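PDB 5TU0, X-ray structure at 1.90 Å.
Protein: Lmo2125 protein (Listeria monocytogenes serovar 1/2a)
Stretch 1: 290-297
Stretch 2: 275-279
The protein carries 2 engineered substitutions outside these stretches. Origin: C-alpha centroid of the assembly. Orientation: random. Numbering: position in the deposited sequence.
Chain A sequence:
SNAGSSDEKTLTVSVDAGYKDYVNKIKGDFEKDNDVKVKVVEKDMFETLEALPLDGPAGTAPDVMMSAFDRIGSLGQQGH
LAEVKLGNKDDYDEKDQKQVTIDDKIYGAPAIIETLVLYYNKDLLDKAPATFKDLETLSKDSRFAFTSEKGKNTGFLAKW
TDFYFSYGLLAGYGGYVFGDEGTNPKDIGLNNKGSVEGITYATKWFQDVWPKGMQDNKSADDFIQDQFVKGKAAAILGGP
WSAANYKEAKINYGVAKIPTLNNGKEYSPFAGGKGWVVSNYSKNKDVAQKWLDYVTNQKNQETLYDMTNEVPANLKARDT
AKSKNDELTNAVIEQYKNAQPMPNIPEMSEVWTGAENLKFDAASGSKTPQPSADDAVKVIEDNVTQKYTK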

# COMPACT_ATOMS: atom_id res chain seq x y z
N LYS A 290 13.75 -8.33 -21.18
CA LYS A 290 13.82 -7.11 -21.96
C LYS A 290 12.54 -6.27 -21.74
O LYS A 290 12.63 -5.07 -21.60
CB LYS A 290 14.07 -7.41 -23.43
CG LYS A 290 15.47 -7.99 -23.70
CD LYS A 290 15.63 -8.35 -25.16
CE LYS A 290 17.03 -8.83 -25.51
NZ LYS A 290 17.38 -10.12 -24.85
N TRP A 291 11.39 -6.92 -21.64
CA TRP A 291 10.12 -6.21 -21.38
C TRP A 291 10.14 -5.49 -20.03
O TRP A 291 9.74 -4.35 -19.94
CB TRP A 291 8.91 -7.15 -21.45
CG TRP A 291 7.63 -6.45 -21.10
CD1 TRP A 291 7.00 -6.42 -19.89
CD2 TRP A 291 6.85 -5.62 -21.97
NE1 TRP A 291 5.88 -5.65 -19.95
CE2 TRP A 291 5.76 -5.14 -21.22
CE3 TRP A 291 6.97 -5.24 -23.31
CZ2 TRP A 291 4.78 -4.31 -21.77
CZ3 TRP A 291 6.00 -4.41 -23.86
CH2 TRP A 291 4.92 -3.95 -23.09
N LEU A 292 10.60 -6.17 -18.98
CA LEU A 292 10.69 -5.53 -17.67
C LEU A 292 11.58 -4.27 -17.71
O LEU A 292 11.22 -3.24 -17.12
CB LEU A 292 11.19 -6.51 -16.60
CG LEU A 292 10.11 -7.28 -15.82
CD1 LEU A 292 9.19 -8.07 -16.74
CD2 LEU A 292 10.74 -8.20 -14.77
N ASP A 293 12.72 -4.37 -18.39
CA ASP A 293 13.67 -3.25 -18.52
C ASP A 293 13.08 -2.11 -19.34
O ASP A 293 13.38 -0.94 -19.10
CB ASP A 293 14.99 -3.72 -19.17
CG ASP A 293 15.79 -4.67 -18.27
OD1 ASP A 293 15.48 -4.79 -17.07
OD2 ASP A 293 16.74 -5.31 -18.79
N TYR A 294 12.28 -2.48 -20.34
CA TYR A 294 11.58 -1.50 -21.17
C TYR A 294 10.47 -0.76 -20.39
O TYR A 294 10.48 0.47 -20.27
CB TYR A 294 10.95 -2.21 -22.37
CG TYR A 294 10.10 -1.35 -23.27
CD1 TYR A 294 10.69 -0.51 -24.21
CD2 TYR A 294 8.71 -1.39 -23.22
CE1 TYR A 294 9.91 0.28 -25.06
CE2 TYR A 294 7.92 -0.60 -24.07
CZ TYR A 294 8.54 0.24 -24.99
OH TYR A 294 7.81 1.04 -25.84
N VAL A 295 9.52 -1.53 -19.86
CA VAL A 295 8.35 -0.94 -19.21
C VAL A 295 8.70 -0.13 -17.95
O VAL A 295 7.93 0.75 -17.55
CB VAL A 295 7.24 -2.01 -18.94
CG1 VAL A 295 7.62 -2.93 -17.80
CG2 VAL A 295 5.91 -1.36 -18.60
N THR A 296 9.86 -0.42 -17.34
CA THR A 296 10.30 0.32 -16.15
C THR A 296 11.33 1.41 -16.46
O THR A 296 11.87 2.01 -15.53
CB THR A 296 10.80 -0.62 -15.00
OG1 THR A 296 11.94 -1.38 -15.43
CG2 THR A 296 9.71 -1.55 -14.56
N ASN A 297 11.60 1.70 -17.74
CA ASN A 297 12.52 2.80 -18.04
C ASN A 297 11.79 4.14 -17.86
O ASN A 297 10.57 4.16 -17.64
CB ASN A 297 13.23 2.67 -19.41
CG ASN A 297 12.31 2.89 -20.62
OD1 ASN A 297 11.26 3.51 -20.53
ND2 ASN A 297 12.74 2.36 -21.76
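Stretch 2 275-279: GWVVS

Stretch 2 is extended: Gly275 to Val278 have phi between -91° and -130° and psi between 130° and 162°, as expected of a strand. It runs almost antiparallel to the helix of stretch 1, with 170° between the N-to-C directions and a closest axial approach of 9.0 Å. That spacing leaves room for a layer of side chains, and no hydrogen bond joins the two stretches. The register is set by Leu292 and Trp276, whose CA atoms are 6.4 Å apart.

Along the helix, Lys290 lies out of reach of the strand, its side chain no nearer than 9.5 Å. Trp291 is the first residue to make contact. Its CA-to-CB bond points toward the strand, and with chi1 at 177° (t) its indole presents an edge to the face of the Trp276 indole. Trp291 NE1 lies 3.6 Å from Trp276 CZ3, and the planes meet at 76°, with 4.9 Å between the Trp291 five-membered and Trp276 six-membered ring centroids.

Leu292 starts sideways, but its end comes nearer the strand. Its CG is 3.9 Å from Trp276 CB, while Leu292 CD1 packs 3.7 Å from Val278 CG2; the side chain thus reaches Trp276 and Val278, the neighbours in sequence of Val277, whose CA-to-CB bond points away from the helix.

Asp293 and Tyr294 make no contact. One turn beyond Trp291, marked by the 2.8 Å hydrogen bond from Val295 N to Trp291 O, Val295 again points toward the strand. Its CG1 sits 3.5 Å from the centroid of the Trp276 five-membered ring, only 14° off the normal, a CH-pi contact over the same face that receives Trp291.

Thr296, the first residue to leave helical phi/psi, adds an oblique contact, CG2 to Trp276 CD1 at 4.3 Å. Its OG1 donates a 2.6 Å hydrogen bond to Leu292 O. Asn297 is out of reach. Trp276 contributes 116 Å² of the 292 Å² buried in total, most of the strand's share.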

# COMPACT_ATOMS: atom_id res chain seq x y z
N GLY A 275 4.74 -4.32 -9.07
CA GLY A 275 5.90 -4.61 -9.90
C GLY A 275 5.50 -5.50 -11.06
O GLY A 275 4.42 -6.13 -11.07
N TRP A 276 6.35 -5.54 -12.08
CA TRP A 276 6.19 -6.43 -13.19
C TRP A 276 6.94 -7.72 -12.83
O TRP A 276 8.04 -7.67 -12.28
CB TRP A 276 6.75 -5.81 -14.47
CG TRP A 276 5.87 -4.80 -15.08
CD1 TRP A 276 5.89 -3.46 -14.89
CD2 TRP A 276 4.83 -5.06 -16.03
NE1 TRP A 276 4.92 -2.85 -15.68
CE2 TRP A 276 4.25 -3.82 -16.37
CE3 TRP A 276 4.34 -6.22 -16.62
CZ2 TRP A 276 3.20 -3.72 -17.29
CZ3 TRP A 276 3.29 -6.12 -17.53
CH2 TRP A 276 2.73 -4.88 -17.85
N VAL A 277 6.32 -8.86 -13.13
CA VAL A 277 6.91 -10.15 -12.83
C VAL A 277 6.90 -11.05 -14.05
O VAL A 277 6.12 -10.81 -14.98
CB VAL A 277 6.18 -10.84 -11.66
CG1 VAL A 277 6.21 -9.92 -10.43
CG2 VAL A 277 4.73 -11.20 -12.00
N VAL A 278 7.77 -12.06 -14.05
CA VAL A 278 7.92 -13.02 -15.16
C VAL A 278 7.55 -14.41 -14.69
O VAL A 278 8.03 -14.87 -13.66
CB VAL A 278 9.36 -13.05 -15.68
CG1 VAL A 278 9.53 -14.09 -16.79
CG2 VAL A 278 9.78 -11.67 -16.16
N SER A 279 6.68 -15.08 -15.44
CA SER A 279 6.30 -16.45 -15.13
C SER A 279 7.54 -17.36 -15.15
O SER A 279 8.33 -17.30 -16.09
CB SER A 279 5.30 -16.95 -16.17
OG SER A 279 5.06 -18.33 -16.05